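Side-chain contacts in GTP pyrophosphokinase YjbM (PDB 5DEC), which transfers pyrophosphate from ATP to GDP or GTP, making the alarmones ppGpp and pppGpp that mediate the bacterial stringent response: residues K28-G33 and F101-F106; T151-F156 and E185-L190; L61-R66 and E75-I80; V90-I95 and E196-V201. One frame throughout, in Å; residues are numbered along the deposited sequence.

Contact 1 (K28-G33 and F101-F106); sequences KVKLKG and FARKDF
Lys-30 NZ reaches Asp-105 OD2 at 2.7 Å, a salt bridge that uses the anti lone pair of that oxygen. On the way the lysine chain runs close to the same oxygen, with CD 3.3 Å from OD2, and its CB lies 3.7 Å from Arg-103 NH2. A bend at the last torsion (chi4 -71°) turns the ammonium group onto the carboxylate. Asp-105 is itself gripped side-on by Arg-103: NE donates to OD1 at 2.9 Å and NH2 to OD2 at 2.7 Å, the second bond lying nearly in the guanidinium plane. OD2 therefore serves two donors, and the short acid is well placed between two cations, Lys-30 NZ and Arg-103 NH2 being 4.1 Å apart. An asparagine in its place would probably leave Arg-103 without its two-point carboxylate partner and Lys-30 more dependent on Glu-26 of a second subunit, which also forms a salt bridge with NZ. Farther out, a water donates to Lys-30 O and is weakly linked to Arg-103 NH1. The whole is a salt-bridge network at a subunit interface, tying helix 11-38, where Lys-30 belongs to the allosteric pppGpp site, to the loop after helix 90-102.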
loop_
_atom_site.group_PDB
_atom_site.type_symbol
_atom_site.label_atom_id
_atom_site.label_comp_id
_atom_site.label_asym_id
_atom_site.label_seq_id
_atom_site.Cartn_x
_atom_site.Cartn_y
_atom_site.Cartn_z
ATOM N N LYS B 28 -1.900 -10.328 6.948
ATOM C CA LYS B 28 -1.030 -10.064 5.793
ATOM C C LYS B 28 0.253 -9.356 6.190
ATOM O O LYS B 28 1.342 -9.754 5.777
ATOM C CB LYS B 28 -1.759 -9.227 4.729
ATOM C CG LYS B 28 -2.616 -10.101 3.813
ATOM C CD LYS B 28 -3.627 -9.287 3.016
ATOM C CE LYS B 28 -2.986 -8.284 2.094
ATOM N NZ LYS B 28 -4.066 -7.637 1.287
ATOM N N VAL B 29 0.138 -8.296 6.986
ATOM C CA VAL B 29 1.331 -7.555 7.364
ATOM C C VAL B 29 2.247 -8.407 8.245
ATOM O O VAL B 29 3.489 -8.349 8.134
ATOM C CB VAL B 29 0.967 -6.238 8.095
ATOM C CG1 VAL B 29 2.226 -5.552 8.645
ATOM C CG2 VAL B 29 0.256 -5.345 7.149
ATOM N N LYS B 30 1.630 -9.186 9.131
ATOM C CA LYS B 30 2.396 -10.091 9.988
ATOM C C LYS B 30 3.185 -11.097 9.155
ATOM O O LYS B 30 4.386 -11.221 9.295
ATOM C CB LYS B 30 1.464 -10.820 10.959
ATOM C CG LYS B 30 1.024 -9.935 12.168
ATOM C CD LYS B 30 -0.148 -10.561 12.905
ATOM C CE LYS B 30 -0.567 -9.748 14.155
ATOM N NZ LYS B 30 0.459 -9.870 15.216
ATOM N N LEU B 31 2.501 -11.808 8.277
ATOM C CA LEU B 31 3.160 -12.880 7.517
ATOM C C LEU B 31 4.192 -12.355 6.507
ATOM O O LEU B 31 5.232 -13.001 6.252
ATOM C CB LEU B 31 2.097 -13.722 6.824
ATOM C CG LEU B 31 1.132 -14.429 7.773
ATOM C CD1 LEU B 31 0.079 -15.168 6.980
ATOM C CD2 LEU B 31 1.883 -15.378 8.684
ATOM N N LYS B 32 3.930 -11.177 5.945
ATOM C CA LYS B 32 4.906 -10.547 5.058
ATOM C C LYS B 32 6.169 -10.152 5.801
ATOM O O LYS B 32 7.215 -9.976 5.192
ATOM C CB LYS B 32 4.307 -9.309 4.368
ATOM C CG LYS B 32 3.320 -9.654 3.273
ATOM C CD LYS B 32 2.566 -8.431 2.742
ATOM C CE LYS B 32 1.569 -8.869 1.661
ATOM N NZ LYS B 32 0.663 -7.773 1.232
ATOM N N GLY B 33 6.077 -10.033 7.119
ATOM C CA GLY B 33 7.239 -9.720 7.937
ATOM C C GLY B 33 8.252 -10.850 8.002
ATOM O O GLY B 33 9.417 -10.633 8.316
ATOM N N PHE B 101 2.800 -22.737 13.574
ATOM C CA PHE B 101 2.434 -23.480 14.775
ATOM C C PHE B 101 3.036 -22.867 16.045
ATOM O O PHE B 101 2.468 -22.994 17.131
ATOM C CB PHE B 101 2.857 -24.940 14.620
ATOM C CG PHE B 101 1.829 -25.787 13.911
ATOM C CD1 PHE B 101 0.687 -26.207 14.574
ATOM C CD2 PHE B 101 2.000 -26.163 12.599
ATOM C CE1 PHE B 101 -0.265 -26.985 13.935
ATOM C CE2 PHE B 101 1.054 -26.944 11.950
ATOM C CZ PHE B 101 -0.080 -27.353 12.619
ATOM N N ALA B 102 4.161 -22.172 15.903
ATOM C CA ALA B 102 4.855 -21.563 17.043
ATOM C C ALA B 102 4.369 -20.155 17.402
ATOM O O ALA B 102 4.698 -19.634 18.466
ATOM C CB ALA B 102 6.351 -21.523 16.768
ATOM N N ARG B 103 3.606 -19.521 16.520
ATOM C CA ARG B 103 3.190 -18.154 16.795
ATOM C C ARG B 103 2.186 -18.115 17.949
ATOM O O ARG B 103 1.307 -18.969 18.062
ATOM C CB ARG B 103 2.589 -17.509 15.534
ATOM C CG ARG B 103 3.618 -17.183 14.446
ATOM C CD ARG B 103 2.948 -16.450 13.279
ATOM N NE ARG B 103 2.579 -15.086 13.652
ATOM C CZ ARG B 103 3.315 -14.018 13.371
ATOM N NH1 ARG B 103 4.446 -14.153 12.692
ATOM N NH2 ARG B 103 2.896 -12.814 13.729
ATOM N N LYS B 104 2.310 -17.101 18.794
ATOM C CA LYS B 104 1.411 -16.969 19.924
ATOM C C LYS B 104 0.347 -15.895 19.709
ATOM O O LYS B 104 -0.441 -15.641 20.610
ATOM C CB LYS B 104 2.194 -16.667 21.203
ATOM C CG LYS B 104 3.112 -17.803 21.654
ATOM C CD LYS B 104 3.539 -17.583 23.100
ATOM C CE LYS B 104 4.132 -18.836 23.714
ATOM N NZ LYS B 104 5.351 -19.275 22.994
ATOM N N ASP B 105 0.299 -15.280 18.527
ATOM C CA ASP B 105 -0.714 -14.247 18.290
ATOM C C ASP B 105 -1.971 -14.813 17.629
ATOM O O ASP B 105 -2.883 -14.070 17.263
ATOM C CB ASP B 105 -0.151 -13.071 17.472
ATOM C CG ASP B 105 0.534 -13.493 16.183
ATOM O OD1 ASP B 105 0.866 -14.687 16.003
ATOM O OD2 ASP B 105 0.757 -12.591 15.346
ATOM N N PHE B 106 -2.017 -16.136 17.504
ATOM C CA PHE B 106 -3.252 -16.848 17.177
ATOM C C PHE B 106 -3.084 -18.299 17.596
ATOM O O PHE B 106 -2.023 -18.684 18.084
ATOM C CB PHE B 106 -3.620 -16.730 15.676
ATOM C CG PHE B 106 -2.505 -17.090 14.721
ATOM C CD1 PHE B 106 -2.091 -18.408 14.573
ATOM C CD2 PHE B 106 -1.911 -16.114 13.924
ATOM C CE1 PHE B 106 -1.080 -18.755 13.686
ATOM C CE2 PHE B 106 -0.886 -16.455 13.026
ATOM C CZ PHE B 106 -0.479 -17.783 12.909
HETATM O O HOH W 1 6.314 -11.769 11.219
#

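Contact 2 (T151-F156 and E185-L190); sequences TLAMNF and EAASRL
Ala-153 turns its methyl group onto Ala-187, with CB 4.2 Å from Ala-187 CB, while the Ala-187 methyl also lies 4.0 Å from Ala-153 O. With no longer side chain between them, the helices come very near at this point: the two CA atoms are 5.5 Å apart. Alanine suits both places because its single carbon allows so close an approach. One turn further along the second helix, Leu-190 extends the apolar patch, its CD2 meeting Ala-153 CB at 4.4 Å. No hydrogen bond crosses between the segments, so shape and exclusion of water carry the contact.

The start of the first helix is fixed by Thr-151. Its hydroxyl oxygen, brought round by a chi1 of 60°, accepts from Met-154 N at 3.2 Å in an N-cap bond, and Met-154 SD takes a weak, nearly straight bond from Thr-151 N in return, giving a capping box with sulfur as one acceptor. Asp-191 of the long helix 174-202 is hydrogen-bonded to the same threonine hydroxyl, a polar link beside the alanine pair. Helix 152-167 thus begins directly from strand 139-151 and lies against helix 174-202. Thr-151, at its start, packs on Val-90 and Ile-93 of helix 90-102, while Leu-152 packs on Phe-156 of a third subunit and Phe-156 on Leu-152 of that subunit.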
loop_
_atom_site.group_PDB
_atom_site.type_symbol
_atom_site.label_atom_id
_atom_site.label_comp_id
_atom_site.label_asym_id
_atom_site.label_seq_id
_atom_site.Cartn_x
_atom_site.Cartn_y
_atom_site.Cartn_z
ATOM N N THR B 151 3.547 -24.182 -3.111
ATOM C CA THR B 151 4.652 -23.720 -3.943
ATOM C C THR B 151 4.085 -22.834 -5.034
ATOM O O THR B 151 2.874 -22.830 -5.270
ATOM C CB THR B 151 5.469 -24.865 -4.597
ATOM O OG1 THR B 151 4.603 -25.646 -5.428
ATOM C CG2 THR B 151 6.094 -25.780 -3.536
ATOM N N LEU B 152 4.965 -22.084 -5.688
ATOM C CA LEU B 152 4.599 -21.254 -6.819
ATOM C C LEU B 152 3.895 -22.070 -7.915
ATOM O O LEU B 152 2.896 -21.629 -8.487
ATOM C CB LEU B 152 5.848 -20.563 -7.387
ATOM C CG LEU B 152 6.562 -19.559 -6.459
ATOM C CD1 LEU B 152 7.938 -19.122 -7.000
ATOM C CD2 LEU B 152 5.681 -18.351 -6.219
ATOM N N ALA B 153 4.437 -23.249 -8.210
ATOM C CA ALA B 153 3.912 -24.100 -9.267
ATOM C C ALA B 153 2.540 -24.677 -8.911
ATOM O O ALA B 153 1.646 -24.729 -9.755
ATOM C CB ALA B 153 4.905 -25.223 -9.567
ATOM N N MET B 154 2.382 -25.117 -7.660
ATOM C CA MET B 154 1.074 -25.520 -7.119
ATOM C C MET B 154 0.057 -24.387 -7.229
ATOM O O MET B 154 -1.107 -24.601 -7.566
ATOM C CB MET B 154 1.205 -25.900 -5.639
ATOM C CG MET B 154 1.999 -27.152 -5.370
ATOM S SD MET B 154 2.553 -27.255 -3.647
ATOM C CE MET B 154 1.114 -27.066 -2.705
ATOM N N ASN B 155 0.478 -23.188 -6.857
ATOM C CA ASN B 155 -0.435 -22.059 -6.877
ATOM C C ASN B 155 -0.858 -21.750 -8.314
ATOM O O ASN B 155 -2.021 -21.446 -8.592
ATOM C CB ASN B 155 0.208 -20.820 -6.235
ATOM C CG ASN B 155 -0.755 -19.646 -6.163
ATOM O OD1 ASN B 155 -1.838 -19.768 -5.600
ATOM N ND2 ASN B 155 -0.345 -18.499 -6.684
ATOM N N PHE B 156 0.104 -21.825 -9.222
ATOM C CA PHE B 156 -0.193 -21.591 -10.639
ATOM C C PHE B 156 -1.242 -22.592 -11.141
ATOM O O PHE B 156 -2.275 -22.207 -11.714
ATOM C CB PHE B 156 1.103 -21.676 -11.456
ATOM C CG PHE B 156 0.911 -21.522 -12.934
ATOM C CD1 PHE B 156 -0.126 -20.753 -13.451
ATOM C CD2 PHE B 156 1.801 -22.107 -13.810
ATOM C CE1 PHE B 156 -0.295 -20.623 -14.821
ATOM C CE2 PHE B 156 1.645 -21.963 -15.191
ATOM C CZ PHE B 156 0.615 -21.210 -15.685
ATOM N N GLU B 185 0.712 -32.881 -13.102
ATOM C CA GLU B 185 1.890 -33.743 -13.024
ATOM C C GLU B 185 3.144 -32.990 -13.450
ATOM O O GLU B 185 4.202 -33.149 -12.851
ATOM C CB GLU B 185 1.693 -34.997 -13.905
ATOM C CG GLU B 185 0.689 -35.977 -13.283
ATOM C CD GLU B 185 0.033 -36.911 -14.295
ATOM O OE1 GLU B 185 0.452 -36.923 -15.474
ATOM O OE2 GLU B 185 -0.925 -37.616 -13.909
ATOM N N ALA B 186 3.030 -32.178 -14.496
ATOM C CA ALA B 186 4.142 -31.367 -14.943
ATOM C C ALA B 186 4.573 -30.368 -13.857
ATOM O O ALA B 186 5.776 -30.162 -13.645
ATOM C CB ALA B 186 3.785 -30.643 -16.245
ATOM N N ALA B 187 3.606 -29.739 -13.177
ATOM C CA ALA B 187 3.933 -28.837 -12.065
ATOM C C ALA B 187 4.625 -29.600 -10.929
ATOM O O ALA B 187 5.561 -29.110 -10.311
ATOM C CB ALA B 187 2.666 -28.134 -11.531
ATOM N N SER B 188 4.114 -30.788 -10.630
ATOM C CA SER B 188 4.721 -31.645 -9.623
ATOM C C SER B 188 6.165 -32.025 -9.994
ATOM O O SER B 188 7.073 -31.992 -9.144
ATOM C CB SER B 188 3.877 -32.910 -9.427
ATOM O OG SER B 188 4.464 -33.742 -8.448
ATOM N N ARG B 189 6.398 -32.354 -11.263
ATOM C CA ARG B 189 7.763 -32.681 -11.653
ATOM C C ARG B 189 8.699 -31.488 -11.566
ATOM O O ARG B 189 9.857 -31.642 -11.210
ATOM C CB ARG B 189 7.836 -33.241 -13.076
ATOM C CG ARG B 189 7.398 -34.703 -13.160
ATOM C CD ARG B 189 7.678 -35.251 -14.551
ATOM N NE ARG B 189 6.750 -34.707 -15.532
ATOM C CZ ARG B 189 5.602 -35.267 -15.893
ATOM N NH1 ARG B 189 5.222 -36.424 -15.368
ATOM N NH2 ARG B 189 4.843 -34.665 -16.798
ATOM N N LEU B 190 8.200 -30.304 -11.899
ATOM C CA LEU B 190 9.009 -29.106 -11.752
ATOM C C LEU B 190 9.408 -28.922 -10.296
ATOM O O LEU B 190 10.567 -28.631 -10.011
ATOM C CB LEU B 190 8.256 -27.875 -12.280
ATOM C CG LEU B 190 8.896 -26.506 -12.029
ATOM C CD1 LEU B 190 10.302 -26.470 -12.611
ATOM C CD2 LEU B 190 8.037 -25.408 -12.626
#

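Contact 3 (L61-R66 and E75-I80); sequences LEKARR and ETMQDI
The carboxylate of Asp-79 receives Lys-63 NZ from above its plane: the ammonium nitrogen stands 38° out of it, 2.9 Å from OD1, with a weaker bond to OD2 at 3.1 Å. This salt bridge lies in the nucleotide site of the RelA/SpoT synthetase fold, where Lys-63 and Asp-79 both bind ATP and Asp-79 also binds magnesium. OD2 is held mainly by a salt bridge to Lys-55, and the proton acceptor Glu-146, an inferred assignment, is close to Asp-79 as well. Lysines gathered here are consistent with a pocket that must hold both a metal-binding acid and the phosphates of a nucleotide.

Lys-63 spans the gap because its chain is fully stretched beyond CG, and a chi1 of 162° sets it off from helix 57-66 toward the loop that carries the aspartate. Met-77 runs alongside in the opposite direction, its CG 4.1 Å from Lys-63 CE, so the methylenes of the lysine gain an apolar neighbour while the charged end remains with Asp-79. Lysine suits this place by combining a long greasy stem with a cationic tip. Cutting the side chain back to an alanine is likely to leave Asp-79 with Lys-55 alone of its two lysines and Met-77 without the aliphatic stem beside it.

Met-77 also packs on Ile-60 of the same helix. Its flexible thioether bends at the last torsion (chi3 -59°), which brings CE to 4.1 Å from Ala-64 CB.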
loop_
_atom_site.group_PDB
_atom_site.type_symbol
_atom_site.label_atom_id
_atom_site.label_comp_id
_atom_site.label_asym_id
_atom_site.label_seq_id
_atom_site.Cartn_x
_atom_site.Cartn_y
_atom_site.Cartn_z
ATOM N N LEU B 61 -22.723 -17.341 0.021
ATOM C CA LEU B 61 -24.070 -17.896 -0.141
ATOM C C LEU B 61 -24.062 -19.174 -0.986
ATOM O O LEU B 61 -24.652 -20.180 -0.592
ATOM C CB LEU B 61 -25.015 -16.855 -0.750
ATOM C CG LEU B 61 -25.364 -15.644 0.123
ATOM C CD1 LEU B 61 -26.106 -14.583 -0.678
ATOM C CD2 LEU B 61 -26.181 -16.059 1.342
ATOM N N GLU B 62 -23.385 -19.135 -2.132
ATOM C CA GLU B 62 -23.316 -20.302 -3.017
ATOM C C GLU B 62 -22.757 -21.547 -2.355
ATOM O O GLU B 62 -23.323 -22.636 -2.473
ATOM C CB GLU B 62 -22.448 -19.998 -4.237
ATOM C CG GLU B 62 -23.065 -19.182 -5.339
ATOM C CD GLU B 62 -23.619 -20.057 -6.458
ATOM O OE1 GLU B 62 -23.260 -21.255 -6.523
ATOM O OE2 GLU B 62 -24.392 -19.543 -7.291
ATOM N N LYS B 63 -21.662 -21.380 -1.629
ATOM C CA LYS B 63 -21.075 -22.506 -0.934
ATOM C C LYS B 63 -21.940 -22.955 0.244
ATOM O O LYS B 63 -21.989 -24.141 0.569
ATOM C CB LYS B 63 -19.665 -22.143 -0.465
ATOM C CG LYS B 63 -19.137 -23.047 0.625
ATOM C CD LYS B 63 -17.659 -22.865 0.858
ATOM C CE LYS B 63 -17.214 -23.675 2.061
ATOM N NZ LYS B 63 -15.744 -23.616 2.287
ATOM N N ALA B 64 -22.652 -22.008 0.848
ATOM C CA ALA B 64 -23.514 -22.302 1.988
ATOM C C ALA B 64 -24.705 -23.141 1.554
ATOM O O ALA B 64 -25.204 -23.983 2.301
ATOM C CB ALA B 64 -23.978 -21.018 2.647
ATOM N N ARG B 65 -25.139 -22.926 0.320
ATOM C CA ARG B 65 -26.304 -23.620 -0.196
ATOM C C ARG B 65 -25.859 -24.948 -0.835
ATOM O O ARG B 65 -26.653 -25.882 -1.000
ATOM C CB ARG B 65 -27.043 -22.722 -1.204
ATOM C CG ARG B 65 -27.426 -23.437 -2.493
ATOM C CD ARG B 65 -28.262 -22.576 -3.436
ATOM N NE ARG B 65 -27.508 -21.992 -4.541
ATOM C CZ ARG B 65 -27.122 -20.724 -4.579
ATOM N NH1 ARG B 65 -27.361 -19.928 -3.549
ATOM N NH2 ARG B 65 -26.463 -20.262 -5.625
ATOM N N ARG B 66 -24.560 -25.068 -1.093
ATOM C CA ARG B 66 -23.994 -26.280 -1.690
ATOM C C ARG B 66 -23.549 -27.307 -0.629
ATOM O O ARG B 66 -23.566 -28.533 -0.863
ATOM C CB ARG B 66 -22.810 -25.864 -2.583
ATOM C CG ARG B 66 -21.622 -26.678 -2.510
ATOM C CD ARG B 66 -20.703 -26.230 -3.590
ATOM N NE ARG B 66 -19.522 -27.065 -3.729
ATOM C CZ ARG B 66 -18.396 -26.858 -3.067
ATOM N NH1 ARG B 66 -18.309 -25.868 -2.190
ATOM N NH2 ARG B 66 -17.360 -27.637 -3.298
ATOM N N GLU B 75 -21.131 -18.408 10.169
ATOM C CA GLU B 75 -19.970 -18.014 10.941
ATOM C C GLU B 75 -19.106 -19.237 11.269
ATOM O O GLU B 75 -18.015 -19.103 11.818
ATOM C CB GLU B 75 -20.423 -17.341 12.231
ATOM C CG GLU B 75 -21.876 -16.879 12.181
ATOM C CD GLU B 75 -22.233 -15.912 13.287
ATOM O OE1 GLU B 75 -21.864 -16.175 14.452
ATOM O OE2 GLU B 75 -22.885 -14.889 12.988
ATOM N N THR B 76 -19.608 -20.423 10.932
ATOM C CA THR B 76 -18.883 -21.676 11.121
ATOM C C THR B 76 -17.974 -21.950 9.938
ATOM O O THR B 76 -17.066 -22.776 10.019
ATOM C CB THR B 76 -19.848 -22.876 11.294
ATOM O OG1 THR B 76 -20.990 -22.469 12.058
ATOM C CG2 THR B 76 -19.157 -24.037 11.992
ATOM N N MET B 77 -18.244 -21.264 8.830
ATOM C CA MET B 77 -17.446 -21.405 7.617
ATOM C C MET B 77 -16.001 -21.002 7.899
ATOM O O MET B 77 -15.730 -19.931 8.451
ATOM C CB MET B 77 -18.040 -20.566 6.480
ATOM C CG MET B 77 -17.614 -20.985 5.085
ATOM S SD MET B 77 -18.548 -20.138 3.786
ATOM C CE MET B 77 -20.221 -20.647 4.212
ATOM N N GLN B 78 -15.078 -21.877 7.524
ATOM C CA GLN B 78 -13.685 -21.721 7.901
ATOM C C GLN B 78 -12.894 -20.814 6.968
ATOM O O GLN B 78 -11.779 -20.414 7.297
ATOM C CB GLN B 78 -13.007 -23.081 7.948
ATOM C CG GLN B 78 -13.501 -23.970 9.055
ATOM C CD GLN B 78 -12.761 -25.282 9.073
ATOM O OE1 GLN B 78 -12.306 -25.762 8.030
ATOM N NE2 GLN B 78 -12.635 -25.876 10.255
ATOM N N ASP B 79 -13.449 -20.510 5.799
ATOM C CA ASP B 79 -12.673 -19.807 4.781
ATOM C C ASP B 79 -13.340 -18.536 4.268
ATOM O O ASP B 79 -13.070 -18.093 3.153
ATOM C CB ASP B 79 -12.398 -20.735 3.604
ATOM C CG ASP B 79 -13.668 -21.177 2.912
ATOM O OD1 ASP B 79 -14.719 -21.254 3.583
ATOM O OD2 ASP B 79 -13.617 -21.437 1.696
ATOM N N ILE B 80 -14.179 -17.928 5.094
ATOM C CA ILE B 80 -14.692 -16.613 4.776
ATOM C C ILE B 80 -13.500 -15.679 4.640
ATOM O O ILE B 80 -13.407 -14.894 3.684
ATOM C CB ILE B 80 -15.678 -16.131 5.846
ATOM C CG1 ILE B 80 -16.917 -17.025 5.822
ATOM C CG2 ILE B 80 -16.069 -14.677 5.609
ATOM C CD1 ILE B 80 -17.829 -16.833 7.008
#

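Contact 4 (V90-I95 and E196-V201); sequences VDDIQI and EIRGEV
Arg-198 reaches straight out from helix 196-201, its chain extended from CG to NE and started in that direction by a chi1 of -178°, and its guanidinium ends between three side chains of helix 90-95. Asp-92 crosses it obliquely, the carboxylate and guanidinium planes being 83° apart. A single oxygen does most of the meeting: Asp-92 OD1 lies 2.8 Å from Arg-198 NH1 and 3.2 Å from NH2. The two flat groups are therefore not arranged as a side-by-side pair, and the salt bridge is probably mainly electrostatic, its geometry being poor for a hydrogen bond.

Ile-95 approaches the arginine from the opposite direction, its CD1 3.8 Å from Arg-198 NH2, and Asp-91 offers its CB to Arg-198 NE at 3.9 Å. A long side chain such as arginine can span the distance, the axes of the two helix segments passing 11.3 Å apart at an angle of 73°. The other oxygen of Asp-92 has partners of its own: OD2 is hydrogen-bonded to His-44 and to the backbone N of Phe-89.

Both oxygens of this buried acid are thus engaged, OD1 by a cation on the other helix and OD2 by donors preceding its own, with carbon atoms of Ile-95 and Asp-91 beside the guanidinium nitrogens.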
loop_
_atom_site.group_PDB
_atom_site.type_symbol
_atom_site.label_atom_id
_atom_site.label_comp_id
_atom_site.label_asym_id
_atom_site.label_seq_id
_atom_site.Cartn_x
_atom_site.Cartn_y
_atom_site.Cartn_z
ATOM N N VAL B 90 9.291 -26.983 -2.118
ATOM C CA VAL B 90 8.424 -27.844 -1.331
ATOM C C VAL B 90 8.856 -27.902 0.141
ATOM O O VAL B 90 8.002 -27.897 1.040
ATOM C CB VAL B 90 8.383 -29.270 -1.930
ATOM C CG1 VAL B 90 7.746 -30.245 -0.968
ATOM C CG2 VAL B 90 7.633 -29.260 -3.251
ATOM N N ASP B 91 10.168 -27.923 0.398
ATOM C CA ASP B 91 10.655 -28.011 1.785
ATOM C C ASP B 91 10.399 -26.715 2.567
ATOM O O ASP B 91 10.380 -26.711 3.799
ATOM C CB ASP B 91 12.138 -28.362 1.820
ATOM C CG ASP B 91 12.508 -29.197 3.039
ATOM O OD1 ASP B 91 12.641 -28.622 4.143
ATOM O OD2 ASP B 91 12.635 -30.434 2.896
ATOM N N ASP B 92 10.197 -25.616 1.851
ATOM C CA ASP B 92 9.833 -24.369 2.506
ATOM C C ASP B 92 8.494 -24.484 3.207
ATOM O O ASP B 92 8.241 -23.769 4.172
ATOM C CB ASP B 92 9.784 -23.212 1.512
ATOM C CG ASP B 92 11.150 -22.803 1.042
ATOM O OD1 ASP B 92 12.109 -23.011 1.819
ATOM O OD2 ASP B 92 11.260 -22.259 -0.085
ATOM N N ILE B 93 7.631 -25.367 2.715
ATOM C CA ILE B 93 6.283 -25.474 3.261
ATOM C C ILE B 93 6.303 -25.973 4.711
ATOM O O ILE B 93 5.644 -25.407 5.570
ATOM C CB ILE B 93 5.414 -26.374 2.382
ATOM C CG1 ILE B 93 5.208 -25.680 1.038
ATOM C CG2 ILE B 93 4.054 -26.632 3.024
ATOM C CD1 ILE B 93 4.509 -26.518 0.027
ATOM N N GLN B 94 7.110 -26.990 4.988
ATOM C CA GLN B 94 7.230 -27.514 6.340
ATOM C C GLN B 94 7.801 -26.444 7.269
ATOM O O GLN B 94 7.398 -26.349 8.423
ATOM C CB GLN B 94 8.107 -28.777 6.352
ATOM C CG GLN B 94 8.237 -29.437 7.723
ATOM C CD GLN B 94 6.907 -29.901 8.291
ATOM O OE1 GLN B 94 5.994 -30.278 7.552
ATOM N NE2 GLN B 94 6.786 -29.865 9.616
ATOM N N ILE B 95 8.729 -25.638 6.758
ATOM C CA ILE B 95 9.321 -24.565 7.539
ATOM C C ILE B 95 8.274 -23.518 7.919
ATOM O O ILE B 95 8.172 -23.139 9.083
ATOM C CB ILE B 95 10.482 -23.895 6.764
ATOM C CG1 ILE B 95 11.659 -24.877 6.643
ATOM C CG2 ILE B 95 10.932 -22.622 7.459
ATOM C CD1 ILE B 95 12.796 -24.376 5.794
ATOM N N GLU B 196 15.510 -31.072 -5.824
ATOM C CA GLU B 196 16.837 -31.664 -6.032
ATOM C C GLU B 196 17.914 -30.585 -6.085
ATOM O O GLU B 196 19.007 -30.759 -5.548
ATOM C CB GLU B 196 16.885 -32.467 -7.338
ATOM C CG GLU B 196 16.028 -33.716 -7.408
ATOM C CD GLU B 196 16.497 -34.833 -6.487
ATOM O OE1 GLU B 196 17.631 -34.751 -5.963
ATOM O OE2 GLU B 196 15.741 -35.818 -6.330
ATOM N N ILE B 197 17.613 -29.476 -6.755
ATOM C CA ILE B 197 18.536 -28.340 -6.769
ATOM C C ILE B 197 18.812 -27.842 -5.358
ATOM O O ILE B 197 19.969 -27.685 -4.971
ATOM C CB ILE B 197 18.005 -27.148 -7.600
ATOM C CG1 ILE B 197 17.906 -27.507 -9.083
ATOM C CG2 ILE B 197 18.905 -25.941 -7.427
ATOM C CD1 ILE B 197 17.430 -26.360 -9.932
ATOM N N ARG B 198 17.748 -27.629 -4.585
ATOM C CA ARG B 198 17.879 -27.124 -3.218
ATOM C C ARG B 198 18.686 -28.073 -2.334
ATOM O O ARG B 198 19.565 -27.644 -1.591
ATOM C CB ARG B 198 16.491 -26.896 -2.596
ATOM C CG ARG B 198 16.516 -26.329 -1.170
ATOM C CD ARG B 198 15.179 -26.568 -0.463
ATOM N NE ARG B 198 15.143 -26.082 0.918
ATOM C CZ ARG B 198 14.779 -24.861 1.301
ATOM N NH1 ARG B 198 14.385 -23.968 0.410
ATOM N NH2 ARG B 198 14.790 -24.546 2.590
ATOM N N GLY B 199 18.387 -29.363 -2.424
ATOM C CA GLY B 199 19.041 -30.354 -1.592
ATOM C C GLY B 199 20.520 -30.456 -1.905
ATOM O O GLY B 199 21.358 -30.672 -1.027
ATOM N N GLU B 200 20.840 -30.289 -3.179
ATOM C CA GLU B 200 22.217 -30.364 -3.630
ATOM C C GLU B 200 23.008 -29.129 -3.230
ATOM O O GLU B 200 24.193 -29.211 -2.939
ATOM C CB GLU B 200 22.261 -30.600 -5.127
ATOM C CG GLU B 200 22.263 -32.073 -5.396
ATOM C CD GLU B 200 22.724 -32.419 -6.773
ATOM O OE1 GLU B 200 22.944 -31.497 -7.586
ATOM O OE2 GLU B 200 22.915 -33.624 -7.029
ATOM N N VAL B 201 22.390 -27.964 -3.312
ATOM C CA VAL B 201 23.057 -26.784 -2.810
ATOM C C VAL B 201 23.331 -26.992 -1.314
ATOM O O VAL B 201 24.444 -26.757 -0.838
ATOM C CB VAL B 201 22.222 -25.524 -3.040
ATOM C CG1 VAL B 201 22.827 -24.347 -2.282
ATOM C CG2 VAL B 201 22.148 -25.232 -4.536
#

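Contacts 2 and 4 are neighbours, with centres about 14 Å apart: both draw on helix 174-202, the N-cap Thr-151 packs on Val-90, and helices 90-102 and 152-167 meet where Met-154 SD lies 4.2 Å from Ile-93 CD1. Both also touch a third subunit. Contact 1 shares helix 90-102 with contact 4, at its other end, their nearest atoms about 7 Å apart, and faces a second subunit near the allosteric nucleotide site. Contact 3, which holds ATP- and magnesium-binding residues, stands apart. Its centre is about 25 Å from that of contact 1 and 35 Å from that of contact 4, across the chain's centre from contacts 2 and 4.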